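PDB 3E59: L-tyrosine isonitrile synthase from Pseudomonas aeruginosa, which makes the isonitrile group of paerucumarin on L-tyrosine, taking the isonitrile carbon from C2 of D-ribulose 5-phosphate. Local coordinates for residues A[111-116]-A[150-155]; A[63-68]-A[251-256]; A[85-90]-A[138-143]. All coordinates share one frame; numbering follows the deposited sequence.

Interaction 1 (A[111-116]-A[150-155]); sequences TVCSDG and GVFNLE
Val112 N donates a hydrogen bond to Gly150 O at 2.7 Å, the shorter of two that bridge these strand ends in parallel. One step on, Phe152 N donates a nearly straight 2.9 Å bond to Val112 O, to which Val151 CA adds a C-H...O contact of 3.3 Å. The side chains of Thr111 and Phe152 cross obliquely, with Thr111 CG2 3.7 Å from Phe152 CB. Cys113 SG stands 4.1 Å from Phe152 CB and approaches the ring obliquely, a sulfur-aromatic contact with SG 62° off the ring normal. Phe152 CG, anti to its backbone N (chi1 -174°), carries the ring away from segment 111-116 and leaves CB to meet these two partners. Beyond the bridges the chains diverge, and Ser114 CB packs 3.4 Å from Asn153 ND2, a buried amide nitrogen with no polar partner in the model. A water fills in next, donating to Ser114 O and accepting from Leu154 N at 3.0 Å. Strand 149-151 is an outermost strand of the five-stranded parallel sheet, and 108-112 is bonded on its other side to strand 60-64; Val151 rests on helix 127-144, while Phe152 and Leu154 touch Trp240 of helix 219-247.

Interaction 2 (A[63-68]-A[251-256]); sequences VLPAFP and AIRLSI. With PO4 (phosphate ion), chain E.
Val63 joins strand 252-255 by both its backbone polar atoms. Val63 N donates to Ile252 O at 2.9 Å and Val63 O accepts from Leu254 N at 2.8 Å, so Val63 bridges Arg253 in parallel register.

The charged part centres on Arg253. Its chain turns at chi2 (60°), which sets CD 4.1 Å from Val63 CG1, and the guanidinium beyond lies against Pro65, whose CG sits over one face, 3.4 Å above the plane and displaced toward the rim. The phosphate ion meets the guanidinium at its edge: Arg253 NH2 donates to O4 at 2.8 Å and Arg253 NH1 to O3 in a nearly straight bond. NH1 also reaches Leu254 O, and this second tie helps fix the rotation of the group. Ser255 OG donates to the same phosphate O3 at 2.6 Å, and Lys265, His257 and Gln259 also hydrogen-bond to the ion. The ion probably came from the crystallisation liquor, but a pocket so rich in donors could be where the phosphate of ribulose 5-phosphate binds. A water accepting from Ile256 N lies close to both Pro65 O and O3, linking the separating backbones to the ion.

The apolar contacts are separate from the ion. Val63 CG2 touches Ala251 CB at 3.6 Å; Leu64 CD1 packs between Leu254 CB and Ile256 CG2, and Ala66 CB meets Ile256 CG1 at 4.0 Å.

These are adjacent strands of the parallel sheet: 60-64 is its middle strand, bonded on the far side to 108-112, and 252-255 is bonded on its other side to 265-267. Ile252 leans on helix 35-55, and Leu64 on Leu93 of helix 84-103.

Interaction 3 (A[85-90]-A[138-143]); sequences AERLSL and RLMIEE
The guanidinium of Arg87 has Met140 over one face and Glu143 at its edge. Met140 CE comes within 3.5 Å of Arg87 NH2, and Met140 CG also lies over that face, 4.1 Å above the plane and offset toward the rim. At the edge a single carboxylate oxygen takes both terminal nitrogens: Glu143 OE2 receives NH1 at 2.7 Å through its anti lone pair and NH2 at 2.8 Å nearly along its C-O bond, with the guanidinium and carboxylate planes only 19° apart. This salt bridge lies at the outer margin of a packed helix pair, 84-103 against 127-144, the two connecting helices of successive beta-alpha-beta units in a parallel alpha/beta fold. Their local axes pass 10.1 Å apart at a crossing angle of -55°. Both charged residues also touch a crystal neighbour, which may influence how they are held.

Inward of the bridge, Met140 carries the packing. Its CG is anti to the backbone N, the chain runs out straight toward the other helix, and SD lands 3.5 Å from Arg87 N, beside Glu86 CB; a bend at chi3 (-87°) then places CE by the guanidinium. The carboxylate of Glu86 leads away to Lys70 and Tyr133. Leu90 crosses Met140 at about a right angle, and its CD1 serves two partners, Met140 SD at 4.0 Å and Ile141 CG1 at 4.2 Å.

Along the chain the segments come as 63-68, 85-90, 111-116, 138-143, 150-155 and 251-256, so interaction 2 encloses the other two, while the segments of interactions 1 and 3 alternate. Interactions 1 and 2 have centres about 9 Å apart and share the parallel sheet; strands 60-64 and 108-112 are neighbours, probably joined by Cys113 N to Leu64 O and Leu64 N to Thr111 O. Interaction 3, its centre about 14 and 16 Å from theirs, packs helix 84-103, between strands 60-64 and 108-112, on helix 127-144, which precedes strand 149-151. Ile141 meets Val151, and Leu90 meets Phe67, fastening these helices to the sheet whose strand 252-255 supplies Arg253 and Ser255 to the phosphate ion.

Interaction 1 (A[111-116]-A[150-155])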
ATOM      1  N   THR A 111      -6.437   6.120  -8.053  1.00 34.89           N
ATOM      2  CA  THR A 111      -6.168   4.917  -8.819  1.00 34.55           C
ATOM      3  C   THR A 111      -5.273   4.002  -7.996  1.00 35.22           C
ATOM      4  O   THR A 111      -4.127   4.346  -7.678  1.00 36.19           O
ATOM      5  CB  THR A 111      -5.523   5.228 -10.182  1.00 35.59           C
ATOM      6  OG1 THR A 111      -6.369   6.129 -10.904  1.00 38.49           O
ATOM      7  CG2 THR A 111      -5.352   3.950 -10.998  1.00 36.20           C
ATOM      8  N   VAL A 112      -5.817   2.844  -7.634  1.00 36.16           N
ATOM      9  CA  VAL A 112      -5.056   1.811  -6.962  1.00 34.46           C
ATOM     10  C   VAL A 112      -4.181   1.132  -8.004  1.00 36.91           C
ATOM     11  O   VAL A 112      -4.685   0.493  -8.926  1.00 40.23           O
ATOM     12  CB  VAL A 112      -5.984   0.786  -6.247  1.00 36.98           C
ATOM     13  CG1 VAL A 112      -5.195  -0.449  -5.787  1.00 34.30           C
ATOM     14  CG2 VAL A 112      -6.684   1.438  -5.063  1.00 35.27           C
ATOM     15  N   CYS A 113      -2.867   1.306  -7.869  1.00 37.90           N
ATOM     16  CA  CYS A 113      -1.921   0.737  -8.818  1.00 37.55           C
ATOM     17  C   CYS A 113      -1.318  -0.535  -8.222  1.00 38.56           C
ATOM     18  O   CYS A 113      -0.230  -0.531  -7.660  1.00 36.82           O
ATOM     19  CB  CYS A 113      -0.864   1.774  -9.207  1.00 38.35           C
ATOM     20  SG  CYS A 113      -1.573   3.228 -10.081  1.00 37.93           S
ATOM     21  N   SER A 114      -2.055  -1.626  -8.353  1.00 38.52           N
ATOM     22  CA  SER A 114      -1.667  -2.882  -7.748  1.00 42.36           C
ATOM     23  C   SER A 114      -0.260  -3.293  -8.156  1.00 40.16           C
ATOM     24  O   SER A 114       0.082  -3.292  -9.342  1.00 35.99           O
ATOM     25  CB  SER A 114      -2.654  -3.979  -8.122  1.00 44.30           C
ATOM     26  OG  SER A 114      -2.157  -5.228  -7.671  1.00 50.30           O
ATOM     27  N   ASP A 115       0.544  -3.637  -7.157  1.00 41.53           N
ATOM     28  CA  ASP A 115       1.900  -4.126  -7.386  1.00 42.22           C
ATOM     29  C   ASP A 115       2.001  -5.649  -7.252  1.00 44.61           C
ATOM     30  O   ASP A 115       3.095  -6.198  -7.106  1.00 40.70           O
ATOM     31  CB  ASP A 115       2.907  -3.404  -6.472  1.00 43.93           C
ATOM     32  CG  ASP A 115       2.470  -3.339  -4.999  1.00 45.73           C
ATOM     33  OD1 ASP A 115       1.326  -3.693  -4.627  1.00 42.67           O
ATOM     34  OD2 ASP A 115       3.311  -2.903  -4.193  1.00 50.90           O
ATOM     35  N   GLY A 116       0.856  -6.329  -7.324  1.00 44.55           N
ATOM     36  CA  GLY A 116       0.811  -7.781  -7.148  1.00 42.69           C
ATOM     37  C   GLY A 116       1.627  -8.476  -8.205  1.00 41.98           C
ATOM     38  O   GLY A 116       2.375  -9.397  -7.915  1.00 38.41           O
ATOM     39  N   GLY A 150     -10.268   3.709  -8.983  1.00 40.91           N
ATOM     40  CA  GLY A 150      -9.908   2.916 -10.160  1.00 39.85           C
ATOM     41  C   GLY A 150      -8.801   1.923  -9.846  1.00 38.42           C
ATOM     42  O   GLY A 150      -8.157   2.014  -8.806  1.00 38.86           O
ATOM     43  N   VAL A 151      -8.594   0.965 -10.744  1.00 38.30           N
ATOM     44  CA  VAL A 151      -7.510   0.001 -10.616  1.00 39.37           C
ATOM     45  C   VAL A 151      -6.655   0.042 -11.879  1.00 38.14           C
ATOM     46  O   VAL A 151      -7.177   0.116 -12.989  1.00 39.45           O
ATOM     47  CB  VAL A 151      -8.018  -1.457 -10.343  1.00 41.04           C
ATOM     48  CG1 VAL A 151      -6.854  -2.395 -10.122  1.00 41.28           C
ATOM     49  CG2 VAL A 151      -8.924  -1.503  -9.115  1.00 41.66           C
ATOM     50  N   PHE A 152      -5.342   0.019 -11.686  1.00 37.36           N
ATOM     51  CA  PHE A 152      -4.381  -0.063 -12.771  1.00 36.54           C
ATOM     52  C   PHE A 152      -3.375  -1.148 -12.406  1.00 38.33           C
ATOM     53  O   PHE A 152      -2.643  -1.013 -11.430  1.00 38.26           O
ATOM     54  CB  PHE A 152      -3.696   1.298 -12.942  1.00 34.65           C
ATOM     55  CG  PHE A 152      -2.771   1.382 -14.123  1.00 34.26           C
ATOM     56  CD1 PHE A 152      -3.276   1.637 -15.407  1.00 33.16           C
ATOM     57  CD2 PHE A 152      -1.393   1.240 -13.954  1.00 30.40           C
ATOM     58  CE1 PHE A 152      -2.424   1.723 -16.500  1.00 34.13           C
ATOM     59  CE2 PHE A 152      -0.525   1.323 -15.056  1.00 34.38           C
ATOM     60  CZ  PHE A 152      -1.037   1.563 -16.324  1.00 32.62           C
ATOM     61  N   ASN A 153      -3.361  -2.237 -13.181  1.00 40.38           N
ATOM     62  CA  ASN A 153      -2.420  -3.338 -12.968  1.00 38.68           C
ATOM     63  C   ASN A 153      -1.269  -3.247 -13.965  1.00 38.76           C
ATOM     64  O   ASN A 153      -1.338  -2.472 -14.924  1.00 36.33           O
ATOM     65  CB  ASN A 153      -3.134  -4.690 -13.105  1.00 41.02           C
ATOM     66  CG  ASN A 153      -4.417  -4.766 -12.284  1.00 43.24           C
ATOM     67  OD1 ASN A 153      -5.529  -4.830 -12.829  1.00 45.06           O
ATOM     68  ND2 ASN A 153      -4.270  -4.747 -10.977  1.00 43.55           N
ATOM     69  N   LEU A 154      -0.220  -4.037 -13.751  1.00 37.67           N
ATOM     70  CA  LEU A 154       0.912  -4.064 -14.687  1.00 40.68           C
ATOM     71  C   LEU A 154       0.498  -4.376 -16.135  1.00 43.02           C
ATOM     72  O   LEU A 154       1.094  -3.853 -17.083  1.00 41.43           O
ATOM     73  CB  LEU A 154       1.990  -5.046 -14.214  1.00 38.06           C
ATOM     74  CG  LEU A 154       3.338  -5.133 -14.957  1.00 37.39           C
ATOM     75  CD1 LEU A 154       4.001  -3.772 -15.169  1.00 31.91           C
ATOM     76  CD2 LEU A 154       4.287  -6.103 -14.246  1.00 37.12           C
ATOM     77  N   GLU A 155      -0.527  -5.217 -16.291  1.00 45.37           N
ATOM     78  CA  GLU A 155      -0.985  -5.659 -17.614  1.00 45.34           C
ATOM     79  C   GLU A 155      -1.801  -4.608 -18.357  1.00 43.89           C
ATOM     80  O   GLU A 155      -2.089  -4.768 -19.544  1.00 44.72           O
ATOM     81  CB  GLU A 155      -1.761  -6.980 -17.532  1.00 47.91           C
ATOM     82  CG  GLU A 155      -2.859  -7.026 -16.494  1.00 51.74           C
ATOM     83  CD  GLU A 155      -2.403  -7.635 -15.179  1.00 56.02           C
ATOM     84  OE1 GLU A 155      -1.271  -7.350 -14.718  1.00 56.57           O
ATOM     85  OE2 GLU A 155      -3.196  -8.404 -14.598  1.00 58.58           O
TER
HETATM   86  O   HOH W   1       0.245  -5.220 -10.997  1.00 39.94           O

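Interaction 2 (A[63-68]-A[251-256])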
ATOM      1  N   VAL A  63      -2.413   8.559  -7.156  1.00 36.23           N
ATOM      2  CA  VAL A  63      -1.897   7.239  -7.502  1.00 36.37           C
ATOM      3  C   VAL A  63      -1.479   6.548  -6.214  1.00 36.63           C
ATOM      4  O   VAL A  63      -0.800   7.149  -5.380  1.00 36.19           O
ATOM      5  CB  VAL A  63      -0.722   7.355  -8.494  1.00 36.45           C
ATOM      6  CG1 VAL A  63       0.161   6.106  -8.475  1.00 37.03           C
ATOM      7  CG2 VAL A  63      -1.274   7.623  -9.899  1.00 36.87           C
ATOM      8  N   LEU A  64      -1.900   5.295  -6.054  1.00 36.11           N
ATOM      9  CA  LEU A  64      -1.589   4.505  -4.862  1.00 36.48           C
ATOM     10  C   LEU A  64      -1.118   3.081  -5.202  1.00 36.99           C
ATOM     11  O   LEU A  64      -1.945   2.224  -5.538  1.00 35.62           O
ATOM     12  CB  LEU A  64      -2.839   4.428  -3.964  1.00 36.94           C
ATOM     13  CG  LEU A  64      -2.772   3.544  -2.700  1.00 36.84           C
ATOM     14  CD1 LEU A  64      -1.554   3.872  -1.836  1.00 30.89           C
ATOM     15  CD2 LEU A  64      -4.063   3.628  -1.885  1.00 35.97           C
ATOM     16  N   PRO A  65       0.205   2.817  -5.117  1.00 36.51           N
ATOM     17  CA  PRO A  65       0.679   1.446  -5.262  1.00 36.53           C
ATOM     18  C   PRO A  65       0.355   0.655  -3.995  1.00 38.46           C
ATOM     19  O   PRO A  65       0.877   0.970  -2.904  1.00 36.95           O
ATOM     20  CB  PRO A  65       2.205   1.615  -5.427  1.00 38.96           C
ATOM     21  CG  PRO A  65       2.422   3.071  -5.664  1.00 38.33           C
ATOM     22  CD  PRO A  65       1.333   3.741  -4.907  1.00 36.20           C
ATOM     23  N   ALA A  66      -0.513  -0.348  -4.131  1.00 35.81           N
ATOM     24  CA  ALA A  66      -1.068  -1.065  -2.976  1.00 35.45           C
ATOM     25  C   ALA A  66      -1.950  -2.237  -3.415  1.00 37.44           C
ATOM     26  O   ALA A  66      -2.195  -2.428  -4.605  1.00 35.40           O
ATOM     27  CB  ALA A  66      -1.885  -0.111  -2.102  1.00 35.09           C
ATOM     28  N   PHE A  67      -2.431  -3.003  -2.436  1.00 36.67           N
ATOM     29  CA  PHE A  67      -3.344  -4.128  -2.659  1.00 36.66           C
ATOM     30  C   PHE A  67      -2.797  -5.163  -3.659  1.00 35.56           C
ATOM     31  O   PHE A  67      -3.435  -5.437  -4.691  1.00 34.31           O
ATOM     32  CB  PHE A  67      -4.732  -3.636  -3.096  1.00 34.68           C
ATOM     33  CG  PHE A  67      -5.443  -2.779  -2.077  1.00 35.79           C
ATOM     34  CD1 PHE A  67      -5.359  -1.370  -2.136  1.00 35.93           C
ATOM     35  CD2 PHE A  67      -6.245  -3.363  -1.096  1.00 33.87           C
ATOM     36  CE1 PHE A  67      -6.046  -0.570  -1.212  1.00 33.79           C
ATOM     37  CE2 PHE A  67      -6.921  -2.580  -0.164  1.00 33.26           C
ATOM     38  CZ  PHE A  67      -6.829  -1.181  -0.224  1.00 34.25           C
ATOM     39  N   PRO A  68      -1.612  -5.730  -3.369  1.00 37.05           N
ATOM     40  CA  PRO A  68      -1.014  -6.705  -4.293  1.00 36.63           C
ATOM     41  C   PRO A  68      -1.666  -8.088  -4.241  1.00 36.04           C
ATOM     42  O   PRO A  68      -1.987  -8.667  -5.276  1.00 35.56           O
ATOM     43  CB  PRO A  68       0.448  -6.791  -3.817  1.00 38.00           C
ATOM     44  CG  PRO A  68       0.394  -6.489  -2.371  1.00 39.92           C
ATOM     45  CD  PRO A  68      -0.738  -5.470  -2.208  1.00 39.48           C
ATOM     46  N   ALA A 251      -0.164  13.285 -10.953  1.00 36.32           N
ATOM     47  CA  ALA A 251      -0.936  12.703  -9.862  1.00 38.51           C
ATOM     48  C   ALA A 251      -0.204  12.850  -8.532  1.00 40.62           C
ATOM     49  O   ALA A 251       1.038  12.745  -8.468  1.00 40.43           O
ATOM     50  CB  ALA A 251      -1.233  11.234 -10.135  1.00 37.36           C
ATOM     51  N   ILE A 252      -0.986  13.097  -7.481  1.00 39.41           N
ATOM     52  CA  ILE A 252      -0.476  13.103  -6.119  1.00 38.40           C
ATOM     53  C   ILE A 252      -0.150  11.662  -5.790  1.00 38.00           C
ATOM     54  O   ILE A 252      -0.987  10.771  -5.950  1.00 39.74           O
ATOM     55  CB  ILE A 252      -1.502  13.689  -5.093  1.00 39.66           C
ATOM     56  CG1 ILE A 252      -2.121  15.014  -5.582  1.00 41.09           C
ATOM     57  CG2 ILE A 252      -0.881  13.818  -3.691  1.00 38.52           C
ATOM     58  CD1 ILE A 252      -1.139  16.057  -6.049  1.00 39.60           C
ATOM     59  N   ARG A 253       1.084  11.441  -5.353  1.00 37.59           N
ATOM     60  CA  ARG A 253       1.601  10.113  -5.114  1.00 36.16           C
ATOM     61  C   ARG A 253       1.358   9.641  -3.657  1.00 39.42           C
ATOM     62  O   ARG A 253       2.055  10.067  -2.715  1.00 38.84           O
ATOM     63  CB  ARG A 253       3.091  10.101  -5.482  1.00 36.15           C
ATOM     64  CG  ARG A 253       3.818   8.765  -5.313  1.00 35.63           C
ATOM     65  CD  ARG A 253       3.247   7.602  -6.170  1.00 34.92           C
ATOM     66  NE  ARG A 253       4.301   6.602  -6.347  1.00 38.15           N
ATOM     67  CZ  ARG A 253       4.681   5.755  -5.397  1.00 36.94           C
ATOM     68  NH1 ARG A 253       4.069   5.763  -4.220  1.00 36.66           N
ATOM     69  NH2 ARG A 253       5.675   4.913  -5.615  1.00 35.16           N
ATOM     70  N   LEU A 254       0.366   8.769  -3.477  1.00 35.54           N
ATOM     71  CA  LEU A 254       0.128   8.165  -2.168  1.00 34.03           C
ATOM     72  C   LEU A 254       0.955   6.902  -2.013  1.00 34.67           C
ATOM     73  O   LEU A 254       1.494   6.379  -2.987  1.00 35.35           O
ATOM     74  CB  LEU A 254      -1.349   7.862  -1.939  1.00 32.26           C
ATOM     75  CG  LEU A 254      -2.386   8.982  -2.085  1.00 32.77           C
ATOM     76  CD1 LEU A 254      -3.763   8.366  -2.016  1.00 30.81           C
ATOM     77  CD2 LEU A 254      -2.226  10.090  -1.026  1.00 31.34           C
ATOM     78  N   SER A 255       1.052   6.422  -0.774  1.00 36.82           N
ATOM     79  CA  SER A 255       1.863   5.248  -0.439  1.00 32.73           C
ATOM     80  C   SER A 255       1.239   4.574   0.769  1.00 33.49           C
ATOM     81  O   SER A 255       0.475   5.200   1.501  1.00 33.67           O
ATOM     82  CB  SER A 255       3.300   5.674  -0.126  1.00 33.16           C
ATOM     83  OG  SER A 255       4.159   4.560   0.038  1.00 35.32           O
ATOM     84  N   ILE A 256       1.542   3.293   0.957  1.00 34.04           N
ATOM     85  CA  ILE A 256       1.157   2.588   2.178  1.00 35.50           C
ATOM     86  C   ILE A 256       2.348   2.339   3.095  1.00 35.62           C
ATOM     87  O   ILE A 256       2.248   1.570   4.070  1.00 33.37           O
ATOM     88  CB  ILE A 256       0.321   1.269   1.906  1.00 36.26           C
ATOM     89  CG1 ILE A 256       0.908   0.420   0.773  1.00 35.63           C
ATOM     90  CG2 ILE A 256      -1.097   1.635   1.572  1.00 33.50           C
ATOM     91  CD1 ILE A 256       2.141  -0.352   1.154  1.00 36.59           C
TER
HETATM   92  P   PO4 E 329       6.479   3.012  -2.434  1.00 38.84           P
HETATM   93  O1  PO4 E 329       7.301   3.187  -1.181  1.00 39.03           O
HETATM   94  O2  PO4 E 329       6.343   1.523  -2.702  1.00 38.94           O
HETATM   95  O3  PO4 E 329       5.100   3.675  -2.230  1.00 31.52           O
HETATM   96  O4  PO4 E 329       7.193   3.617  -3.613  1.00 37.76           O
HETATM   97  O   HOH W   2       2.733   2.066  -1.604  1.00 28.29           O

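Interaction 3 (A[85-90]-A[138-143])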
ATOM      1  N   ALA A  85     -10.957  -6.264   6.038  1.00 33.29           N
ATOM      2  CA  ALA A  85      -9.833  -5.325   6.066  1.00 33.65           C
ATOM      3  C   ALA A  85      -9.676  -4.555   4.737  1.00 34.16           C
ATOM      4  O   ALA A  85      -9.582  -3.325   4.743  1.00 32.96           O
ATOM      5  CB  ALA A  85      -8.544  -6.040   6.450  1.00 29.61           C
ATOM      6  N   GLU A  86      -9.658  -5.263   3.603  1.00 34.86           N
ATOM      7  CA  GLU A  86      -9.668  -4.587   2.293  1.00 34.30           C
ATOM      8  C   GLU A  86     -10.913  -3.733   2.106  1.00 33.57           C
ATOM      9  O   GLU A  86     -10.824  -2.598   1.611  1.00 33.23           O
ATOM     10  CB  GLU A  86      -9.597  -5.578   1.133  1.00 34.10           C
ATOM     11  CG  GLU A  86      -8.209  -6.053   0.772  1.00 35.88           C
ATOM     12  CD  GLU A  86      -7.738  -7.187   1.651  1.00 35.51           C
ATOM     13  OE1 GLU A  86      -8.456  -7.567   2.600  1.00 37.18           O
ATOM     14  OE2 GLU A  86      -6.655  -7.714   1.378  1.00 39.05           O
ATOM     15  N   ARG A  87     -12.067  -4.279   2.505  1.00 32.74           N
ATOM     16  CA  ARG A  87     -13.363  -3.647   2.250  1.00 33.14           C
ATOM     17  C   ARG A  87     -13.464  -2.283   2.902  1.00 34.28           C
ATOM     18  O   ARG A  87     -13.827  -1.299   2.251  1.00 34.87           O
ATOM     19  CB  ARG A  87     -14.525  -4.533   2.700  1.00 33.04           C
ATOM     20  CG  ARG A  87     -15.903  -3.863   2.512  1.00 34.15           C
ATOM     21  CD  ARG A  87     -17.041  -4.806   2.858  1.00 36.57           C
ATOM     22  NE  ARG A  87     -16.842  -6.153   2.318  1.00 42.03           N
ATOM     23  CZ  ARG A  87     -17.291  -6.569   1.133  1.00 45.03           C
ATOM     24  NH1 ARG A  87     -17.967  -5.744   0.337  1.00 44.64           N
ATOM     25  NH2 ARG A  87     -17.069  -7.818   0.743  1.00 44.36           N
ATOM     26  N   LEU A  88     -13.122  -2.219   4.183  1.00 35.13           N
ATOM     27  CA  LEU A  88     -13.170  -0.950   4.911  1.00 34.02           C
ATOM     28  C   LEU A  88     -12.091   0.025   4.452  1.00 33.80           C
ATOM     29  O   LEU A  88     -12.299   1.234   4.485  1.00 35.46           O
ATOM     30  CB  LEU A  88     -13.071  -1.199   6.411  1.00 33.93           C
ATOM     31  CG  LEU A  88     -14.293  -1.879   7.035  1.00 35.21           C
ATOM     32  CD1 LEU A  88     -13.940  -2.342   8.411  1.00 33.82           C
ATOM     33  CD2 LEU A  88     -15.488  -0.915   7.074  1.00 34.68           C
ATOM     34  N   SER A  89     -10.939  -0.497   4.034  1.00 32.07           N
ATOM     35  CA  SER A  89      -9.882   0.357   3.497  1.00 33.74           C
ATOM     36  C   SER A  89     -10.301   1.012   2.178  1.00 33.31           C
ATOM     37  O   SER A  89     -10.092   2.222   1.976  1.00 34.87           O
ATOM     38  CB  SER A  89      -8.578  -0.420   3.314  1.00 33.20           C
ATOM     39  OG  SER A  89      -8.120  -0.915   4.554  1.00 33.97           O
ATOM     40  N   LEU A  90     -10.883   0.217   1.280  1.00 31.49           N
ATOM     41  CA  LEU A  90     -11.336   0.743  -0.015  1.00 32.23           C
ATOM     42  C   LEU A  90     -12.500   1.713   0.146  1.00 33.44           C
ATOM     43  O   LEU A  90     -12.618   2.694  -0.600  1.00 35.47           O
ATOM     44  CB  LEU A  90     -11.720  -0.389  -0.968  1.00 33.13           C
ATOM     45  CG  LEU A  90     -10.581  -1.302  -1.455  1.00 33.59           C
ATOM     46  CD1 LEU A  90     -11.138  -2.635  -1.956  1.00 29.05           C
ATOM     47  CD2 LEU A  90      -9.740  -0.585  -2.521  1.00 30.88           C
ATOM     48  N   ARG A 138     -11.616  -5.743  -7.475  1.00 43.86           N
ATOM     49  CA  ARG A 138     -12.506  -5.009  -8.388  1.00 47.57           C
ATOM     50  C   ARG A 138     -13.982  -5.236  -8.063  1.00 44.83           C
ATOM     51  O   ARG A 138     -14.778  -4.301  -8.072  1.00 42.95           O
ATOM     52  CB  ARG A 138     -12.250  -5.411  -9.845  1.00 49.15           C
ATOM     53  CG  ARG A 138     -11.020  -4.765 -10.478  1.00 54.00           C
ATOM     54  CD  ARG A 138     -10.874  -5.179 -11.946  1.00 56.29           C
ATOM     55  NE  ARG A 138      -9.672  -4.626 -12.583  1.00 61.90           N
ATOM     56  CZ  ARG A 138      -9.658  -3.550 -13.375  1.00 62.76           C
ATOM     57  NH1 ARG A 138     -10.784  -2.893 -13.639  1.00 65.13           N
ATOM     58  NH2 ARG A 138      -8.516  -3.128 -13.913  1.00 62.56           N
ATOM     59  N   LEU A 139     -14.327  -6.493  -7.796  1.00 42.89           N
ATOM     60  CA  LEU A 139     -15.686  -6.884  -7.460  1.00 43.10           C
ATOM     61  C   LEU A 139     -16.089  -6.231  -6.137  1.00 40.65           C
ATOM     62  O   LEU A 139     -17.222  -5.790  -5.973  1.00 37.39           O
ATOM     63  CB  LEU A 139     -15.773  -8.415  -7.381  1.00 42.95           C
ATOM     64  CG  LEU A 139     -17.036  -9.156  -7.820  1.00 46.16           C
ATOM     65  CD1 LEU A 139     -17.689  -8.551  -9.073  1.00 44.07           C
ATOM     66  CD2 LEU A 139     -16.706 -10.628  -8.046  1.00 44.13           C
ATOM     67  N   MET A 140     -15.137  -6.150  -5.211  1.00 39.30           N
ATOM     68  CA  MET A 140     -15.358  -5.507  -3.920  1.00 39.44           C
ATOM     69  C   MET A 140     -15.602  -4.004  -4.091  1.00 38.84           C
ATOM     70  O   MET A 140     -16.449  -3.427  -3.413  1.00 33.59           O
ATOM     71  CB  MET A 140     -14.166  -5.757  -2.997  1.00 39.38           C
ATOM     72  CG  MET A 140     -14.357  -5.266  -1.580  1.00 39.06           C
ATOM     73  SD  MET A 140     -13.027  -5.829  -0.499  1.00 40.04           S
ATOM     74  CE  MET A 140     -13.669  -7.434  -0.004  1.00 34.96           C
ATOM     75  N   ILE A 141     -14.860  -3.383  -5.005  1.00 39.08           N
ATOM     76  CA  ILE A 141     -15.063  -1.975  -5.323  1.00 39.88           C
ATOM     77  C   ILE A 141     -16.504  -1.721  -5.794  1.00 40.31           C
ATOM     78  O   ILE A 141     -17.152  -0.782  -5.325  1.00 39.82           O
ATOM     79  CB  ILE A 141     -14.004  -1.449  -6.345  1.00 40.17           C
ATOM     80  CG1 ILE A 141     -12.622  -1.386  -5.677  1.00 40.74           C
ATOM     81  CG2 ILE A 141     -14.389  -0.058  -6.874  1.00 39.38           C
ATOM     82  CD1 ILE A 141     -11.454  -1.128  -6.621  1.00 40.36           C
ATOM     83  N   GLU A 142     -17.005  -2.575  -6.684  1.00 41.63           N
ATOM     84  CA  GLU A 142     -18.375  -2.465  -7.187  1.00 42.95           C
ATOM     85  C   GLU A 142     -19.435  -2.609  -6.100  1.00 41.75           C
ATOM     86  O   GLU A 142     -20.397  -1.840  -6.076  1.00 41.96           O
ATOM     87  CB  GLU A 142     -18.652  -3.470  -8.311  1.00 46.55           C
ATOM     88  CG  GLU A 142     -17.752  -3.334  -9.532  1.00 52.95           C
ATOM     89  CD  GLU A 142     -18.001  -2.061 -10.322  1.00 57.12           C
ATOM     90  OE1 GLU A 142     -18.957  -2.047 -11.135  1.00 58.92           O
ATOM     91  OE2 GLU A 142     -17.232  -1.082 -10.143  1.00 57.79           O
ATOM     92  N   GLU A 143     -19.269  -3.578  -5.203  1.00 40.89           N
ATOM     93  CA  GLU A 143     -20.299  -3.824  -4.196  1.00 40.83           C
ATOM     94  C   GLU A 143     -20.347  -2.837  -3.012  1.00 39.13           C
ATOM     95  O   GLU A 143     -21.379  -2.697  -2.363  1.00 36.53           O
ATOM     96  CB  GLU A 143     -20.294  -5.275  -3.737  1.00 42.13           C
ATOM     97  CG  GLU A 143     -19.283  -5.650  -2.734  1.00 47.80           C
ATOM     98  CD  GLU A 143     -19.237  -7.157  -2.539  1.00 50.50           C
ATOM     99  OE1 GLU A 143     -19.552  -7.901  -3.496  1.00 51.52           O
ATOM    100  OE2 GLU A 143     -18.881  -7.598  -1.434  1.00 52.97           O
TER